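Local coordinates for protein acyl-coenzyme A thioesterase PaaI (Escherichia coli, PDB 2FS2) that hydrolyses the thioester bond of ring-hydroxylated phenylacetyl-CoA esters in the phenylacetate degradation pathway, at residues 74-88 and 121-135. Sequence-based numbering, arbitrary orientation.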
# COMPACT_ATOMS: atom_id res chain seq x y z
N LEU B 74 10.41 0.26 -23.46
CA LEU B 74 9.68 1.52 -23.25
C LEU B 74 10.02 2.17 -21.91
O LEU B 74 9.74 1.58 -20.89
CB LEU B 74 8.18 1.24 -23.22
CG LEU B 74 7.90 0.80 -24.67
CD1 LEU B 74 6.65 -0.07 -24.77
CD2 LEU B 74 7.96 2.01 -25.67
N ALA B 75 10.61 3.36 -21.94
CA ALA B 75 11.01 4.03 -20.74
C ALA B 75 9.77 4.09 -19.74
O ALA B 75 8.64 4.45 -20.15
CB ALA B 75 11.49 5.47 -21.09
N ALA B 76 9.99 3.76 -18.47
CA ALA B 76 8.91 3.71 -17.50
C ALA B 76 9.53 3.96 -16.15
O ALA B 76 10.72 3.66 -15.95
CB ALA B 76 8.20 2.40 -17.53
N VAL B 77 8.74 4.58 -15.26
CA VAL B 77 9.14 4.99 -13.92
C VAL B 77 8.05 4.51 -12.88
O VAL B 77 6.93 4.15 -13.27
CB VAL B 77 9.25 6.54 -13.79
CG1 VAL B 77 10.25 7.10 -14.81
CG2 VAL B 77 7.88 7.27 -13.84
N ALA B 78 8.41 4.54 -11.61
CA ALA B 78 7.50 4.10 -10.57
C ALA B 78 6.46 5.21 -10.31
O ALA B 78 6.85 6.30 -10.11
CB ALA B 78 8.37 3.88 -9.33
N SER B 79 5.16 4.98 -10.33
CA SER B 79 4.31 6.01 -9.75
C SER B 79 3.97 5.71 -8.30
O SER B 79 3.49 6.60 -7.57
CB SER B 79 2.97 6.12 -10.44
OG SER B 79 2.53 4.87 -10.63
N ALA B 80 4.12 4.47 -7.86
CA ALA B 80 3.73 4.12 -6.49
C ALA B 80 4.25 2.77 -6.18
O ALA B 80 4.56 1.95 -7.06
CB ALA B 80 2.17 4.09 -6.31
N CYS B 81 4.33 2.48 -4.87
CA CYS B 81 4.74 1.17 -4.51
C CYS B 81 4.64 0.91 -3.02
O CYS B 81 4.58 1.84 -2.28
CB CYS B 81 6.15 1.01 -4.95
SG CYS B 81 7.26 1.84 -3.90
N THR B 82 4.71 -0.34 -2.62
CA THR B 82 4.57 -0.67 -1.25
C THR B 82 5.61 -1.72 -0.90
O THR B 82 5.88 -2.57 -1.70
CB THR B 82 3.15 -1.17 -0.97
OG1 THR B 82 2.79 -2.15 -1.92
CG2 THR B 82 2.13 -0.19 -1.42
N ILE B 83 6.17 -1.65 0.29
CA ILE B 83 7.18 -2.59 0.72
C ILE B 83 6.78 -3.16 2.09
O ILE B 83 6.36 -2.41 2.91
CB ILE B 83 8.70 -1.95 0.61
CG1 ILE B 83 9.77 -2.86 1.19
CG2 ILE B 83 8.90 -0.59 1.33
CD1 ILE B 83 11.24 -2.83 0.35
N ASP B 84 6.83 -4.49 2.25
CA ASP B 84 6.85 -5.14 3.55
C ASP B 84 8.27 -5.66 3.95
O ASP B 84 8.82 -6.47 3.23
CB ASP B 84 5.96 -6.31 3.46
CG ASP B 84 4.52 -5.89 3.35
OD1 ASP B 84 3.90 -5.65 4.44
OD2 ASP B 84 3.93 -5.69 2.17
N PHE B 85 8.82 -5.20 5.07
CA PHE B 85 10.10 -5.68 5.60
C PHE B 85 9.87 -6.89 6.49
O PHE B 85 9.07 -6.81 7.44
CB PHE B 85 10.73 -4.54 6.38
CG PHE B 85 11.14 -3.32 5.46
CD1 PHE B 85 10.44 -2.15 5.50
CD2 PHE B 85 12.22 -3.40 4.58
CE1 PHE B 85 10.83 -0.99 4.77
CE2 PHE B 85 12.61 -2.29 3.78
CZ PHE B 85 11.91 -1.09 3.90
N LEU B 86 10.41 -8.05 6.14
CA LEU B 86 10.11 -9.27 6.92
C LEU B 86 11.26 -9.80 7.83
O LEU B 86 11.02 -10.41 8.86
CB LEU B 86 9.68 -10.37 5.96
CG LEU B 86 8.57 -9.95 4.95
CD1 LEU B 86 8.49 -11.00 3.83
CD2 LEU B 86 7.23 -9.82 5.65
N ARG B 87 12.47 -9.65 7.38
CA ARG B 87 13.64 -10.15 8.14
C ARG B 87 14.71 -9.15 7.90
O ARG B 87 14.72 -8.52 6.87
CB ARG B 87 14.18 -11.49 7.62
CG ARG B 87 13.30 -12.61 7.78
CD ARG B 87 13.93 -13.97 7.45
NE ARG B 87 13.04 -15.12 7.76
CZ ARG B 87 11.92 -15.45 7.08
NH1 ARG B 87 11.46 -14.69 6.07
NH2 ARG B 87 11.23 -16.55 7.43
N PRO B 88 15.63 -9.01 8.84
CA PRO B 88 16.76 -8.12 8.61
C PRO B 88 17.70 -8.70 7.53
O PRO B 88 17.70 -9.90 7.27
CB PRO B 88 17.42 -8.06 10.00
CG PRO B 88 16.32 -8.65 10.95
CD PRO B 88 15.66 -9.72 10.14
N LYS B 121 15.47 -17.33 2.69
CA LYS B 121 14.44 -16.74 3.50
C LYS B 121 14.06 -15.39 2.87
O LYS B 121 14.88 -14.61 2.48
CB LYS B 121 14.95 -16.63 4.99
CG LYS B 121 15.53 -17.93 5.54
CD LYS B 121 14.56 -18.77 6.50
CE LYS B 121 14.99 -18.79 8.04
NZ LYS B 121 13.87 -19.11 9.09
N THR B 122 12.77 -15.13 2.73
CA THR B 122 12.28 -13.75 2.44
C THR B 122 12.63 -12.63 3.35
O THR B 122 12.25 -12.60 4.51
CB THR B 122 10.80 -13.76 2.32
OG1 THR B 122 10.46 -14.95 1.58
CG2 THR B 122 10.43 -12.60 1.33
N VAL B 123 13.31 -11.64 2.80
CA VAL B 123 13.64 -10.47 3.49
C VAL B 123 12.56 -9.39 3.36
O VAL B 123 12.32 -8.63 4.33
CB VAL B 123 14.98 -10.01 2.92
CG1 VAL B 123 15.27 -8.57 3.25
CG2 VAL B 123 16.12 -11.01 3.39
N ALA B 124 11.93 -9.31 2.18
CA ALA B 124 11.08 -8.19 1.87
C ALA B 124 10.24 -8.51 0.59
O ALA B 124 10.67 -9.32 -0.29
CB ALA B 124 11.95 -6.91 1.73
N LEU B 125 9.07 -7.87 0.51
CA LEU B 125 8.05 -8.09 -0.59
C LEU B 125 7.69 -6.69 -1.01
O LEU B 125 7.61 -5.80 -0.17
CB LEU B 125 6.78 -8.83 -0.07
CG LEU B 125 6.97 -10.29 0.29
CD1 LEU B 125 5.81 -10.96 0.94
CD2 LEU B 125 7.33 -11.17 -0.97
N PHE B 126 7.61 -6.44 -2.30
CA PHE B 126 7.41 -5.09 -2.71
C PHE B 126 6.46 -5.28 -3.91
O PHE B 126 6.45 -6.32 -4.54
CB PHE B 126 8.77 -4.65 -3.14
CG PHE B 126 8.82 -3.45 -3.97
CD1 PHE B 126 9.42 -2.27 -3.46
CD2 PHE B 126 8.37 -3.47 -5.27
CE1 PHE B 126 9.51 -1.10 -4.26
CE2 PHE B 126 8.46 -2.29 -6.12
CZ PHE B 126 9.03 -1.13 -5.62
N ARG B 127 5.65 -4.26 -4.16
CA ARG B 127 4.76 -4.30 -5.30
C ARG B 127 4.81 -2.89 -5.82
O ARG B 127 4.69 -1.91 -5.11
CB ARG B 127 3.32 -4.77 -4.93
CG ARG B 127 2.33 -4.51 -6.11
CD ARG B 127 1.05 -5.35 -6.19
NE ARG B 127 1.35 -6.78 -6.12
CZ ARG B 127 0.55 -7.67 -5.62
NH1 ARG B 127 -0.65 -7.25 -5.15
NH2 ARG B 127 0.91 -8.95 -5.61
N GLY B 128 5.05 -2.76 -7.11
CA GLY B 128 5.33 -1.45 -7.64
C GLY B 128 4.39 -1.22 -8.84
O GLY B 128 4.08 -2.11 -9.61
N LYS B 129 4.04 0.02 -9.03
CA LYS B 129 3.18 0.32 -10.14
C LYS B 129 4.01 1.24 -11.06
O LYS B 129 4.62 2.16 -10.60
CB LYS B 129 2.06 1.12 -9.58
CG LYS B 129 1.15 1.76 -10.67
CD LYS B 129 -0.17 0.98 -10.87
CE LYS B 129 -1.11 1.62 -11.92
NZ LYS B 129 -0.82 3.17 -12.04
N SER B 130 4.02 0.99 -12.36
CA SER B 130 4.87 1.81 -13.25
C SER B 130 4.01 2.60 -14.23
O SER B 130 2.93 2.19 -14.51
CB SER B 130 5.77 0.92 -14.10
OG SER B 130 5.04 -0.10 -14.74
N HIS B 131 4.59 3.60 -14.86
CA HIS B 131 3.90 4.51 -15.77
C HIS B 131 4.92 4.75 -16.92
O HIS B 131 6.06 5.09 -16.66
CB HIS B 131 3.62 5.82 -14.97
CG HIS B 131 2.99 6.90 -15.77
ND1 HIS B 131 3.52 8.17 -15.84
CD2 HIS B 131 1.85 6.92 -16.51
CE1 HIS B 131 2.74 8.93 -16.60
NE2 HIS B 131 1.72 8.19 -17.02
N ARG B 132 4.54 4.48 -18.14
CA ARG B 132 5.49 4.81 -19.27
C ARG B 132 5.51 6.30 -19.53
O ARG B 132 4.48 6.96 -19.41
CB ARG B 132 5.09 4.00 -20.51
CG ARG B 132 5.23 2.51 -20.13
CD ARG B 132 4.83 1.60 -21.14
NE ARG B 132 5.43 0.30 -20.94
CZ ARG B 132 5.09 -0.70 -21.66
NH1 ARG B 132 4.15 -0.49 -22.57
NH2 ARG B 132 5.62 -1.93 -21.45
N ILE B 133 6.65 6.85 -19.82
CA ILE B 133 6.84 8.29 -19.79
C ILE B 133 7.17 8.77 -21.23
O ILE B 133 7.41 9.94 -21.47
CB ILE B 133 7.98 8.67 -18.81
CG1 ILE B 133 9.23 7.84 -19.07
CG2 ILE B 133 7.55 8.53 -17.34
CD1 ILE B 133 10.56 8.62 -18.78
N GLY B 134 7.19 7.85 -22.18
CA GLY B 134 7.38 8.22 -23.57
C GLY B 134 8.77 7.96 -24.09
O GLY B 134 9.78 8.33 -23.49
N GLY B 135 8.79 7.30 -25.26
CA GLY B 135 10.03 6.97 -25.95
C GLY B 135 10.70 5.79 -25.28
O GLY B 135 10.12 5.13 -24.40
O HOH W 1 7.53 5.04 -22.57
O HOH W 2 1.26 4.82 -13.26
O HOH W 3 4.62 -5.41 -0.51
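Phe126 and Cys81 meet on the face of this antiparallel strand pair that helix 54-70 covers. With CG anti to the backbone N (chi1 162°), the Phe126 ring leans toward Gly128 and Cys81; Cys81 SG approaches obliquely, 3.7 Å from Phe126 CE1, a sulfur-aromatic contact, and Ile83 CB nears CD1. Gly128, opposite Cys81, suits its place because a CB there would collide with Phe126 CE2. Thr82 and Arg127 run side by side on the other face; Arg127 then bends at chi3 (-52°), and its guanidinium pairs with Asp112 and with Asp112 of a third subunit.

At Ser79 the register slips by one in a beta bulge. Ser79 N gives a 2.9 Å hydrogen bond to Lys129 O, and its short hydroxyl suits the water shared with Lys129 NZ. Toward one end, the long apolar part of Arg132 packs CG on Ala76 CB, and Leu74 CD1 lies over its guanidinium; Val77 and Ile133 cross at about a right angle, touching through their CG2 methyls. At the other, Arg87, extended from CG to NE, turns its guanidinium at chi4 (71°), so NH1 hydrogen-bonds Thr122 O (2.7 Å) at the guanidinium edge. Lys121 CB sits over one face, offset toward the rim; Lys121 NZ stays 4.0 Å from Arg87 NH2, a like-charge pair.

Residues 80-84 also pair with a second subunit's strand, continuing the sheet; a curved antiparallel sheet wrapped around a long helix is the hot dog fold.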